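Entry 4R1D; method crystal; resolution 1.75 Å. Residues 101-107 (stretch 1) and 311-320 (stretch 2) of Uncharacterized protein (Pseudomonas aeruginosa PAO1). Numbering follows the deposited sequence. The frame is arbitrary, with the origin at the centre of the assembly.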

# COMPACT_ATOMS: atom_id res chain seq x y z
N ALA A 101 11.05 -3.50 -10.75
CA ALA A 101 10.64 -4.47 -9.73
C ALA A 101 9.61 -3.85 -8.78
O ALA A 101 8.60 -4.48 -8.44
CB ALA A 101 11.84 -4.99 -8.96
N ARG A 102 9.86 -2.61 -8.35
CA ARG A 102 8.95 -1.96 -7.40
C ARG A 102 7.57 -1.82 -7.98
O ARG A 102 6.58 -2.02 -7.28
CB ARG A 102 9.45 -0.57 -6.99
CG ARG A 102 10.70 -0.61 -6.14
CD ARG A 102 11.24 0.80 -5.93
NE ARG A 102 12.41 0.80 -5.06
CZ ARG A 102 13.11 1.88 -4.76
NH1 ARG A 102 12.76 3.05 -5.26
NH2 ARG A 102 14.16 1.79 -3.96
N GLN A 103 7.50 -1.46 -9.26
CA GLN A 103 6.22 -1.29 -9.92
C GLN A 103 5.48 -2.62 -10.04
O GLN A 103 4.26 -2.67 -9.93
CB GLN A 103 6.43 -0.69 -11.31
CG GLN A 103 5.15 -0.49 -12.06
CD GLN A 103 5.34 0.34 -13.31
OE1 GLN A 103 5.86 -0.15 -14.31
NE2 GLN A 103 4.93 1.61 -13.26
N GLU A 104 6.22 -3.69 -10.26
CA GLU A 104 5.62 -5.02 -10.33
C GLU A 104 5.17 -5.53 -8.97
O GLU A 104 4.13 -6.17 -8.86
CB GLU A 104 6.60 -6.02 -10.91
CG GLU A 104 6.99 -5.72 -12.31
CD GLU A 104 8.23 -6.48 -12.77
OE1 GLU A 104 8.97 -7.09 -11.94
OE2 GLU A 104 8.48 -6.46 -13.99
N LEU A 105 5.97 -5.29 -7.95
CA LEU A 105 5.69 -5.89 -6.65
C LEU A 105 4.69 -5.10 -5.81
O LEU A 105 4.01 -5.67 -4.95
CB LEU A 105 6.98 -6.09 -5.88
CG LEU A 105 7.97 -7.04 -6.58
CD1 LEU A 105 9.33 -6.99 -5.92
CD2 LEU A 105 7.41 -8.47 -6.58
N LEU A 106 4.59 -3.80 -6.03
CA LEU A 106 3.62 -2.98 -5.29
C LEU A 106 2.41 -2.74 -6.18
O LEU A 106 2.07 -1.60 -6.52
CB LEU A 106 4.26 -1.68 -4.78
CG LEU A 106 5.38 -1.88 -3.74
CD1 LEU A 106 6.08 -0.57 -3.41
CD2 LEU A 106 4.86 -2.56 -2.46
N LYS A 107 1.78 -3.85 -6.56
CA LYS A 107 0.64 -3.87 -7.45
C LYS A 107 -0.50 -4.39 -6.60
O LYS A 107 -0.42 -5.50 -6.03
CB LYS A 107 0.92 -4.82 -8.62
CG LYS A 107 0.42 -4.34 -9.96
CD LYS A 107 1.11 -5.08 -11.10
CE LYS A 107 0.58 -4.65 -12.46
NZ LYS A 107 1.35 -5.23 -13.59
N GLY A 311 9.62 10.08 -11.11
CA GLY A 311 9.43 8.84 -11.84
C GLY A 311 9.22 7.67 -10.89
O GLY A 311 8.42 6.77 -11.18
N GLU A 312 9.94 7.65 -9.78
CA GLU A 312 9.83 6.56 -8.82
C GLU A 312 8.46 6.55 -8.15
O GLU A 312 7.81 5.52 -8.04
CB GLU A 312 10.94 6.63 -7.78
CG GLU A 312 12.29 6.29 -8.40
CD GLU A 312 13.44 6.30 -7.41
OE1 GLU A 312 13.25 6.65 -6.23
OE2 GLU A 312 14.57 5.98 -7.84
N VAL A 313 8.02 7.72 -7.70
CA VAL A 313 6.74 7.78 -7.01
C VAL A 313 5.62 7.54 -7.99
O VAL A 313 4.68 6.79 -7.71
CB VAL A 313 6.53 9.16 -6.37
CG1 VAL A 313 5.13 9.23 -5.74
CG2 VAL A 313 7.60 9.42 -5.32
N THR A 314 5.70 8.18 -9.15
CA THR A 314 4.64 8.09 -10.14
C THR A 314 4.43 6.65 -10.63
O THR A 314 3.31 6.24 -10.84
CB THR A 314 4.93 9.03 -11.32
OG1 THR A 314 4.86 10.39 -10.85
CG2 THR A 314 3.91 8.84 -12.43
N ALA A 315 5.52 5.90 -10.76
CA ALA A 315 5.44 4.51 -11.22
C ALA A 315 4.55 3.65 -10.32
O ALA A 315 3.90 2.73 -10.79
CB ALA A 315 6.83 3.89 -11.31
N ILE A 316 4.58 3.94 -9.03
CA ILE A 316 3.75 3.20 -8.08
C ILE A 316 2.37 3.85 -7.88
O ILE A 316 1.33 3.20 -8.08
CB ILE A 316 4.50 3.00 -6.76
CG1 ILE A 316 5.85 2.32 -7.03
CG2 ILE A 316 3.67 2.18 -5.78
CD1 ILE A 316 6.76 2.30 -5.82
N VAL A 317 2.36 5.13 -7.52
CA VAL A 317 1.12 5.78 -7.13
C VAL A 317 0.11 5.85 -8.27
O VAL A 317 -1.08 5.65 -8.06
CB VAL A 317 1.41 7.20 -6.58
CG1 VAL A 317 0.11 7.95 -6.29
CG2 VAL A 317 2.26 7.10 -5.31
N ALA A 318 0.57 6.13 -9.49
CA ALA A 318 -0.34 6.34 -10.61
C ALA A 318 -1.04 5.06 -11.03
O ALA A 318 -1.98 5.09 -11.83
CB ALA A 318 0.38 7.00 -11.82
N ASN A 319 -0.60 3.93 -10.48
CA ASN A 319 -1.25 2.63 -10.72
C ASN A 319 -2.05 2.08 -9.55
O ASN A 319 -2.57 0.96 -9.60
CB ASN A 319 -0.21 1.60 -11.14
CG ASN A 319 0.40 1.92 -12.47
OD1 ASN A 319 1.60 2.17 -12.57
ND2 ASN A 319 -0.43 1.95 -13.49
N SER A 320 -2.16 2.88 -8.49
CA SER A 320 -2.78 2.42 -7.25
C SER A 320 -3.96 3.29 -6.87
O SER A 320 -3.81 4.49 -6.62
CB SER A 320 -1.75 2.43 -6.11
OG SER A 320 -2.40 2.54 -4.85
O HOH W 1 9.83 3.64 -6.86
O HOH W 2 14.43 5.25 -4.26
O HOH W 3 0.93 0.46 -8.01

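Two helical segments more than 200 residues apart in one chain lie side by side here, their axes 9.0 Å apart at closest approach and running in nearly the same direction, 21° from parallel. The contact is small, burying 319 Å² when both sides are summed, and most of it depends on three residues: Ile 316, Gln 103 and Arg 102.

Ile 316 gives up the most surface, 79 Å². Its CA-to-CB bond points sideways to the other stretch, but with chi1 at m and chi2 at t the chain extends so that CD1 comes close to two residues one helical turn apart. CD1 of Ile 316 lies 3.8 Å from CD1 of Leu 106, an apolar contact at van der Waals distance, and 4.1 Å from CB of Arg 102. Isoleucine suits the place: its CG1-CD1 arm reaches across to both neighbours, and it has no polar group to leave unsatisfied. Leu 106 meets it from a CA-to-CB bond directed toward the partner stretch, although its backbone has already left helical phi/psi.

Gln 103 covers 67 Å² and supplies the direct hydrogen bond of the contact. The CA atoms of Gln 103 and Ile 316 are 5.4 Å apart, so the backbones are close at this level. The CB of Gln 103 sets off sideways, and the t, t conformation of chi1 and chi2 carries the amide to the other helix, where NE2 donates to the backbone O of Ala 315 at 2.9 Å with a nearly straight N-H...O angle of 174°. The acceptor is available: the backbone N of Asn 319, four residues on, bonds instead to O of Ile 316 at 3.2 Å, so O of Ala 315 is not taken up by that usual helical donor. Ala 315 also suits its place by being small. Its CB points toward the first stretch and lies 3.6 Å from NE2 of Gln 103, so the amide packs against the methyl while reaching the carbonyl beside it.

Arg 102 covers 48 Å² and combines two roles. Its CB belongs to the apolar patch with Ile 316, while the extended chain, m at chi1 and t at chi2 and chi3, takes the guanidinium out to Glu 312. The salt bridge is long, 3.8 Å from NH1 of Arg 102 to OE1 of Glu 312, with the carboxylate oxygen at the edge of the guanidinium, near its plane. Water 2 bridges the gap, accepting from NH1 of Arg 102 at 2.9 Å and donating to OE1 of Glu 312 at 2.7 Å. A second link runs through water 1, which donates to the backbone O of Glu 312 at 3.0 Å and accepts a weak bond from NH1 of Arg 102 at 3.4 Å.

Water 3 joins the two backbones, donating to O of Leu 106 and to O of Ile 316, each at 2.8 Å.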